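Thiol:disulfide interchange protein DsbA (Neisseria meningitidis serogroup B, PDB 2ZNM) is a periplasmic oxidoreductase of the DsbA type that probably promotes disulfide bond formation in exported proteins through a thioredoxin-fold redox centre. Local coordinates at residues S21-E25 with V182-R186; P42-L47 with F168-V172; R73-V78 with L123-D128. Residue numbers count along the deposited sequence, not the author numbering.

Contact 1 (S21-E25 with V182-R186); sequences SGKIE and VREER
Ile24, at the start of strand 24-30, is the residue on which the end of helix 167-185 packs. Residues 21-23 run as a loop: Gly22 takes phi/psi 88/-45, a positive phi that would press a CB against the preceding carbonyl O, and Lys23 (-87/167) then extends the chain into strand 24-30. Residues 182-185 are helical; Arg186 leaves the helix at phi/psi -87/48, although its N still bonds to Val182 O at 3.0 Å. The CA atoms of Ile24 and Arg183 lie 7.3 Å apart, and those of Gly22 and Arg186 9.2 Å. Ile24 points its CB at the helix and adopts the mt rotamer, which carries CD1 to 3.6 Å from Arg183 CB and sets CG2 3.7 Å from Val182 CG1, Val182 being in the t rotamer. In the thioredoxin fold this is a helix packed on an inner strand of the mixed sheet, between 153-156 and 55-61, here at the edge of that packing, where strand 24-30 begins and helix 167-185 ends. Arg186, with chi1 -91° and chi3 in p, reaches across to the loop of 21-23. Arg186 NH2 gives a weak hydrogen bond to Lys23 O (2.9 Å, N-H...O angle 121°), the carbonyl lying near the guanidinium plane, and lies 4.1 Å from Ile24 CG1; Lys23 O also accepts from Gln18 NE2. Arg183, in tt for chi1 and chi2, lays its CB against Ile24 while its guanidinium turns aside to a salt bridge with Asp54.

Contact 2 (P42-L47 with F168-V172); sequences PLLLKL and FDGGV
Two helical pieces cross here with their axes 11.1 Å apart at closest approach and their N-to-C directions at 41° (signed crossing angle -41°). The paired CA atoms are Leu43 with Phe168 at 7.8 Å and Leu47 with Val172 at 6.9 Å. Phe168 is the largest bump: chi1 t and chi2 89° drive its ring edge-on into a hollow on helix 42-50 lined by Pro42, Leu43 and Lys46. Phe168 CZ comes to 3.8 Å from Pro42 O, Phe168 CE1 to 3.8 Å from Leu43 N, and Phe168 CE2 to 4.2 Å from Lys46 CG. In return Leu43, in the tp rotamer, pushes CD1 between Phe168 and Val172, 4.0 Å from Phe168 CE1 and 3.9 Å from Val172 CG1. One turn on, Leu47 (mt) sets CD2 4.4 Å from Val172 CB, and the aliphatic Lys46 CD lies 4.4 Å from Val172 CG1. Both helices lie on one side of the thioredoxin-fold sheet, with Leu43 also touching Glu28 of strand 24-30 and Leu47 touching Leu57 of strand 55-61. With no hydrogen bond or salt bridge between the segments, shape decides the fit: a ring edge against backbone and aliphatic groups, and Leu43 and Leu47 against Val172.

Contact 3 (R73-V78 with L123-D128); sequences RMAAAV and LMRAYD
The helical domain that DsbA proteins insert into the thioredoxin fold supplies both partners here: helix 69-81 crosses the C-terminal end of helix 120-127. The axes pass 8.2 Å apart at an angle of 120°, and at the crossing small Ala77 lets the CA atoms of Ala77 and Tyr127 come within 4.5 Å. Ala77 CB lies 3.7 Å from Tyr127 CD1, Ala77 O 3.5 Å from Ala126 CB. On one flank Leu123 (tp) puts CD1 3.9 Å from both Ala77 CB and Val78 CG2. Met74 and Met124 are selenomethionines whose CE atoms meet at 4.0 Å; Met74, chi1 t with chi2 and chi3 p, also brings SE to 4.2 Å from Leu123 CD2 and makes a Met-aromatic contact at the edge of the Tyr127 ring, SE lying 5.4 Å from the centroid. Tyr127 itself has chi1 t and chi2 100°. Arg73, fully extended (chi1 to chi3 all t), lays CD over the ring face in a CH-pi contact, 4.1 Å from the centroid. Arg73 NE (3.0 Å) and Arg73 NH2 (3.1 Å) both give hydrogen bonds to Tyr127 O. Arg73 NH2 is also 3.6 Å from Asp128 OD1, a salt bridge of charge alone, the oxygen lying well out of the guanidinium plane; the stronger partner of Asp128 OD1 is Arg105 of helix 105-113. The chemistry thus sets an arginine of helix 69-81 on the carbonyl of Tyr127, the last residue of helix 120-127, beside a largely buried apolar crossing.

How the contacts relate
Contacts 1 and 2 share helix 167-185, using its last and first turns, and lie with centres 20 Å apart; their other partners, strand 24-30 and helix 42-50, follow each other in the chain. Together they tie the C-terminal helix to the early part of the thioredoxin fold. Contact 3 belongs to the inserted helices, its centre 30 Å from contact 1 and 26 Å from contact 2, across the chain's centre from the latter. Along the chain the three are nested, contact 3 inside contact 2 and contact 2 inside contact 1, as expected when a helical domain is inserted into a fold whose two ends close around it.

Contact 1 (S21-E25 with V182-R186)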
loop_
_atom_site.group_PDB
_atom_site.type_symbol
_atom_site.label_atom_id
_atom_site.label_comp_id
_atom_site.label_asym_id
_atom_site.label_seq_id
_atom_site.Cartn_x
_atom_site.Cartn_y
_atom_site.Cartn_z
ATOM N N SER A 21 15.965 -2.572 7.377
ATOM C CA SER A 21 16.578 -1.800 8.460
ATOM C C SER A 21 17.584 -0.783 7.927
ATOM O O SER A 21 18.034 -0.883 6.780
ATOM C CB SER A 21 17.242 -2.716 9.481
ATOM O OG SER A 21 16.266 -3.303 10.319
ATOM N N GLY A 22 17.918 0.206 8.750
ATOM C CA GLY A 22 18.878 1.242 8.356
ATOM C C GLY A 22 18.248 2.426 7.640
ATOM O O GLY A 22 18.585 3.574 7.937
ATOM N N LYS A 23 17.357 2.138 6.686
ATOM C CA LYS A 23 16.534 3.156 6.016
ATOM C C LYS A 23 15.249 3.436 6.796
ATOM O O LYS A 23 14.885 2.689 7.703
ATOM C CB LYS A 23 16.180 2.730 4.586
ATOM C CG LYS A 23 17.365 2.664 3.637
ATOM C CD LYS A 23 17.071 1.755 2.457
ATOM C CE LYS A 23 18.304 0.938 2.069
ATOM N NZ LYS A 23 18.101 0.296 0.735
ATOM N N ILE A 24 14.575 4.519 6.429
ATOM C CA ILE A 24 13.352 4.957 7.087
ATOM C C ILE A 24 12.175 4.604 6.195
ATOM O O ILE A 24 12.034 5.125 5.079
ATOM C CB ILE A 24 13.384 6.482 7.410
ATOM C CG1 ILE A 24 14.636 6.834 8.221
ATOM C CG2 ILE A 24 12.142 6.910 8.175
ATOM C CD1 ILE A 24 15.017 8.297 8.179
ATOM N N GLU A 25 11.334 3.701 6.690
ATOM C CA GLU A 25 10.155 3.270 5.951
ATOM C C GLU A 25 9.058 4.313 5.981
ATOM O O GLU A 25 8.811 4.960 6.998
ATOM C CB GLU A 25 9.629 1.959 6.518
ATOM C CG GLU A 25 8.432 1.346 5.783
ATOM C CD GLU A 25 8.164 -0.076 6.270
ATOM O OE1 GLU A 25 8.858 -1.006 5.792
ATOM O OE2 GLU A 25 7.283 -0.255 7.146
ATOM N N VAL A 182 12.355 10.602 12.925
ATOM C CA VAL A 182 12.853 9.231 13.044
ATOM C C VAL A 182 14.378 9.174 12.882
ATOM O O VAL A 182 15.067 8.544 13.686
ATOM C CB VAL A 182 12.109 8.263 12.041
ATOM C CG1 VAL A 182 12.855 6.953 11.848
ATOM C CG2 VAL A 182 10.680 7.988 12.504
ATOM N N ARG A 183 14.893 9.848 11.857
ATOM C CA ARG A 183 16.327 9.868 11.562
ATOM C C ARG A 183 17.151 10.351 12.755
ATOM O O ARG A 183 18.108 9.688 13.165
ATOM C CB ARG A 183 16.603 10.738 10.332
ATOM C CG ARG A 183 18.075 10.973 10.013
ATOM C CD ARG A 183 18.237 11.551 8.613
ATOM N NE ARG A 183 17.323 12.667 8.367
ATOM C CZ ARG A 183 16.631 12.841 7.247
ATOM N NH1 ARG A 183 16.725 11.962 6.262
ATOM N NH2 ARG A 183 15.829 13.890 7.120
ATOM N N GLU A 184 16.759 11.507 13.290
ATOM C CA GLU A 184 17.398 12.135 14.442
ATOM C C GLU A 184 17.302 11.239 15.680
ATOM O O GLU A 184 18.290 11.065 16.397
ATOM C CB GLU A 184 16.788 13.530 14.679
ATOM C CG GLU A 184 16.772 14.041 16.124
ATOM C CD GLU A 184 18.062 14.718 16.550
ATOM O OE1 GLU A 184 18.544 15.614 15.820
ATOM O OE2 GLU A 184 18.585 14.366 17.631
ATOM N N GLU A 185 16.130 10.647 15.910
ATOM C CA GLU A 185 15.940 9.813 17.103
ATOM C C GLU A 185 16.770 8.514 17.059
ATOM O O GLU A 185 17.204 8.013 18.101
ATOM C CB GLU A 185 14.443 9.570 17.400
ATOM C CG GLU A 185 13.810 8.367 16.726
ATOM C CD GLU A 185 12.323 8.197 17.056
ATOM O OE1 GLU A 185 11.764 7.138 16.698
ATOM O OE2 GLU A 185 11.711 9.106 17.664
ATOM N N ARG A 186 17.010 8.003 15.851
ATOM C CA ARG A 186 17.853 6.824 15.639
ATOM C C ARG A 186 19.343 7.177 15.495
ATOM O O ARG A 186 20.027 6.712 14.578
ATOM C CB ARG A 186 17.343 6.026 14.431
ATOM C CG ARG A 186 16.333 4.952 14.811
ATOM C CD ARG A 186 15.131 4.902 13.876
ATOM N NE ARG A 186 15.459 4.441 12.525
ATOM C CZ ARG A 186 14.607 3.819 11.708
ATOM N NH1 ARG A 186 13.361 3.557 12.093
ATOM N NH2 ARG A 186 15.009 3.449 10.499
#

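Contact 2 (P42-L47 with F168-V172)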
loop_
_atom_site.group_PDB
_atom_site.type_symbol
_atom_site.label_atom_id
_atom_site.label_comp_id
_atom_site.label_asym_id
_atom_site.label_seq_id
_atom_site.Cartn_x
_atom_site.Cartn_y
_atom_site.Cartn_z
ATOM N N PRO A 42 -1.891 9.632 -6.274
ATOM C CA PRO A 42 -1.022 10.827 -6.388
ATOM C C PRO A 42 -0.087 11.043 -5.183
ATOM O O PRO A 42 0.953 11.688 -5.329
ATOM C CB PRO A 42 -2.017 11.994 -6.523
ATOM C CG PRO A 42 -3.328 11.462 -5.994
ATOM C CD PRO A 42 -3.328 9.978 -6.219
ATOM N N LEU A 43 -0.444 10.505 -4.013
ATOM C CA LEU A 43 0.430 10.602 -2.828
ATOM C C LEU A 43 1.737 9.815 -2.981
ATOM O O LEU A 43 2.813 10.343 -2.690
ATOM C CB LEU A 43 -0.308 10.196 -1.541
ATOM C CG LEU A 43 0.464 10.469 -0.246
ATOM C CD1 LEU A 43 0.511 11.962 0.050
ATOM C CD2 LEU A 43 -0.138 9.710 0.931
ATOM N N LEU A 44 1.641 8.567 -3.439
ATOM C CA LEU A 44 2.822 7.723 -3.719
ATOM C C LEU A 44 3.777 8.328 -4.739
ATOM O O LEU A 44 5.000 8.265 -4.571
ATOM C CB LEU A 44 2.373 6.340 -4.212
ATOM C CG LEU A 44 2.288 5.161 -3.238
ATOM C CD1 LEU A 44 2.396 5.549 -1.751
ATOM C CD2 LEU A 44 1.059 4.313 -3.513
ATOM N N LEU A 45 3.210 8.900 -5.799
ATOM C CA LEU A 45 3.972 9.598 -6.831
ATOM C C LEU A 45 4.725 10.836 -6.287
ATOM O O LEU A 45 5.916 11.035 -6.577
ATOM C CB LEU A 45 3.038 9.956 -7.998
ATOM C CG LEU A 45 3.521 10.386 -9.398
ATOM C CD1 LEU A 45 3.205 11.827 -9.680
ATOM C CD2 LEU A 45 4.971 10.092 -9.698
ATOM N N LYS A 46 4.034 11.653 -5.494
ATOM C CA LYS A 46 4.620 12.840 -4.898
ATOM C C LYS A 46 5.718 12.494 -3.885
ATOM O O LYS A 46 6.771 13.119 -3.866
ATOM C CB LYS A 46 3.528 13.638 -4.207
ATOM C CG LYS A 46 3.547 15.114 -4.502
ATOM C CD LYS A 46 4.584 15.858 -3.698
ATOM C CE LYS A 46 4.811 17.235 -4.310
ATOM N NZ LYS A 46 3.629 18.130 -4.159
ATOM N N LEU A 47 5.444 11.510 -3.030
ATOM C CA LEU A 47 6.380 11.068 -2.009
ATOM C C LEU A 47 7.645 10.484 -2.633
ATOM O O LEU A 47 8.735 10.717 -2.140
ATOM C CB LEU A 47 5.721 10.057 -1.058
ATOM C CG LEU A 47 4.759 10.633 -0.007
ATOM C CD1 LEU A 47 4.090 9.530 0.804
ATOM C CD2 LEU A 47 5.446 11.665 0.913
ATOM N N PHE A 168 -4.057 17.262 1.581
ATOM C CA PHE A 168 -3.023 16.546 0.824
ATOM C C PHE A 168 -1.622 17.043 1.172
ATOM O O PHE A 168 -0.833 16.313 1.759
ATOM C CB PHE A 168 -3.295 16.676 -0.691
ATOM C CG PHE A 168 -2.355 15.875 -1.563
ATOM C CD1 PHE A 168 -2.650 14.557 -1.896
ATOM C CD2 PHE A 168 -1.185 16.449 -2.065
ATOM C CE1 PHE A 168 -1.791 13.814 -2.703
ATOM C CE2 PHE A 168 -0.314 15.718 -2.871
ATOM C CZ PHE A 168 -0.621 14.398 -3.194
ATOM N N ASP A 169 -1.348 18.298 0.827
ATOM C CA ASP A 169 -0.013 18.903 0.907
ATOM C C ASP A 169 0.501 19.041 2.338
ATOM O O ASP A 169 1.710 19.011 2.574
ATOM C CB ASP A 169 -0.050 20.278 0.251
ATOM C CG ASP A 169 -1.347 20.523 -0.492
ATOM O OD1 ASP A 169 -1.618 19.810 -1.485
ATOM O OD2 ASP A 169 -2.112 21.413 -0.068
ATOM N N GLY A 170 -0.426 19.213 3.284
ATOM C CA GLY A 170 -0.104 19.197 4.712
ATOM C C GLY A 170 0.356 17.806 5.128
ATOM O O GLY A 170 1.180 17.660 6.041
ATOM N N GLY A 171 -0.179 16.793 4.443
ATOM C CA GLY A 171 0.231 15.404 4.622
ATOM C C GLY A 171 1.677 15.122 4.245
ATOM O O GLY A 171 2.391 14.494 5.029
ATOM N N VAL A 172 2.117 15.581 3.065
ATOM C CA VAL A 172 3.507 15.352 2.624
ATOM C C VAL A 172 4.506 16.042 3.557
ATOM O O VAL A 172 5.572 15.499 3.856
ATOM C CB VAL A 172 3.787 15.717 1.110
ATOM C CG1 VAL A 172 2.700 15.165 0.184
ATOM C CG2 VAL A 172 3.979 17.209 0.899
#

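Contact 3 (R73-V78 with L123-D128)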
loop_
_atom_site.group_PDB
_atom_site.type_symbol
_atom_site.label_atom_id
_atom_site.label_comp_id
_atom_site.label_asym_id
_atom_site.label_seq_id
_atom_site.Cartn_x
_atom_site.Cartn_y
_atom_site.Cartn_z
ATOM N N ARG A 73 -4.263 -10.363 -2.308
ATOM C CA ARG A 73 -3.490 -11.291 -3.144
ATOM C C ARG A 73 -3.130 -10.703 -4.516
ATOM O O ARG A 73 -2.034 -10.956 -5.030
ATOM C CB ARG A 73 -4.259 -12.593 -3.330
ATOM C CG ARG A 73 -3.442 -13.695 -3.957
ATOM C CD ARG A 73 -4.220 -14.980 -4.011
ATOM N NE ARG A 73 -3.385 -16.054 -4.532
ATOM C CZ ARG A 73 -3.753 -17.324 -4.618
ATOM N NH1 ARG A 73 -4.953 -17.711 -4.211
ATOM N NH2 ARG A 73 -2.910 -18.210 -5.113
HETATM N N MSE A 74 -4.058 -9.935 -5.106
HETATM C CA MSE A 74 -3.767 -9.173 -6.324
HETATM C C MSE A 74 -2.630 -8.156 -6.099
HETATM O O MSE A 74 -1.670 -8.102 -6.879
HETATM C CB MSE A 74 -5.024 -8.481 -6.854
HETATM C CG MSE A 74 -4.826 -7.757 -8.186
HETATM SE SE MSE A 74 -4.096 -8.899 -9.623
HETATM C CE MSE A 74 -5.748 -9.740 -10.268
ATOM N N ALA A 75 -2.731 -7.373 -5.024
ATOM C CA ALA A 75 -1.688 -6.397 -4.682
ATOM C C ALA A 75 -0.349 -7.078 -4.504
ATOM O O ALA A 75 0.663 -6.556 -4.935
ATOM C CB ALA A 75 -2.053 -5.615 -3.417
ATOM N N ALA A 76 -0.338 -8.241 -3.859
ATOM C CA ALA A 76 0.906 -8.964 -3.672
ATOM C C ALA A 76 1.442 -9.455 -5.004
ATOM O O ALA A 76 2.629 -9.368 -5.244
ATOM C CB ALA A 76 0.734 -10.124 -2.690
ATOM N N ALA A 77 0.567 -9.972 -5.865
ATOM C CA ALA A 77 0.968 -10.446 -7.193
ATOM C C ALA A 77 1.652 -9.349 -8.022
ATOM O O ALA A 77 2.731 -9.570 -8.573
ATOM C CB ALA A 77 -0.223 -11.009 -7.935
ATOM N N VAL A 78 1.018 -8.174 -8.082
ATOM C CA VAL A 78 1.519 -7.004 -8.802
ATOM C C VAL A 78 2.909 -6.580 -8.311
ATOM O O VAL A 78 3.852 -6.449 -9.109
ATOM C CB VAL A 78 0.526 -5.824 -8.686
ATOM C CG1 VAL A 78 1.103 -4.575 -9.296
ATOM C CG2 VAL A 78 -0.826 -6.165 -9.361
ATOM N N LEU A 123 2.045 -11.895 -14.319
ATOM C CA LEU A 123 1.277 -11.501 -13.157
ATOM C C LEU A 123 0.647 -12.688 -12.434
ATOM O O LEU A 123 0.602 -12.718 -11.202
ATOM C CB LEU A 123 0.178 -10.522 -13.567
ATOM C CG LEU A 123 -0.636 -9.892 -12.438
ATOM C CD1 LEU A 123 0.287 -9.248 -11.419
ATOM C CD2 LEU A 123 -1.631 -8.887 -12.986
HETATM N N MSE A 124 0.142 -13.641 -13.207
HETATM C CA MSE A 124 -0.544 -14.798 -12.647
HETATM C C MSE A 124 0.417 -15.838 -12.069
HETATM O O MSE A 124 0.070 -16.551 -11.134
HETATM C CB MSE A 124 -1.496 -15.413 -13.678
HETATM C CG MSE A 124 -2.782 -14.616 -13.857
HETATM SE SE MSE A 124 -3.682 -14.179 -12.149
HETATM C CE MSE A 124 -3.216 -12.303 -11.941
ATOM N N ARG A 125 1.623 -15.895 -12.627
ATOM C CA ARG A 125 2.722 -16.700 -12.096
ATOM C C ARG A 125 3.069 -16.229 -10.682
ATOM O O ARG A 125 3.267 -17.038 -9.790
ATOM C CB ARG A 125 3.938 -16.563 -13.014
ATOM C CG ARG A 125 4.529 -17.871 -13.483
ATOM C CD ARG A 125 4.924 -17.801 -14.963
ATOM N NE ARG A 125 5.802 -16.664 -15.263
ATOM C CZ ARG A 125 5.858 -16.036 -16.440
ATOM N NH1 ARG A 125 5.086 -16.415 -17.457
ATOM N NH2 ARG A 125 6.690 -15.017 -16.598
ATOM N N ALA A 126 3.123 -14.915 -10.481
ATOM C CA ALA A 126 3.359 -14.342 -9.157
ATOM C C ALA A 126 2.153 -14.551 -8.236
ATOM O O ALA A 126 2.301 -14.688 -7.018
ATOM C CB ALA A 126 3.683 -12.857 -9.264
ATOM N N TYR A 127 0.971 -14.577 -8.837
ATOM C CA TYR A 127 -0.296 -14.683 -8.128
ATOM C C TYR A 127 -0.482 -16.053 -7.458
ATOM O O TYR A 127 -1.046 -16.142 -6.363
ATOM C CB TYR A 127 -1.421 -14.421 -9.128
ATOM C CG TYR A 127 -2.793 -14.230 -8.552
ATOM C CD1 TYR A 127 -3.325 -12.951 -8.392
ATOM C CD2 TYR A 127 -3.579 -15.326 -8.204
ATOM C CE1 TYR A 127 -4.604 -12.763 -7.886
ATOM C CE2 TYR A 127 -4.850 -15.153 -7.690
ATOM C CZ TYR A 127 -5.365 -13.872 -7.536
ATOM O OH TYR A 127 -6.635 -13.708 -7.034
ATOM N N ASP A 128 0.003 -17.103 -8.122
ATOM C CA ASP A 128 -0.179 -18.480 -7.673
ATOM C C ASP A 128 1.074 -19.013 -6.997
ATOM O O ASP A 128 1.220 -20.225 -6.795
ATOM C CB ASP A 128 -0.548 -19.380 -8.855
ATOM C CG ASP A 128 -1.942 -19.104 -9.403
ATOM O OD1 ASP A 128 -2.779 -18.513 -8.690
ATOM O OD2 ASP A 128 -2.207 -19.502 -10.556
#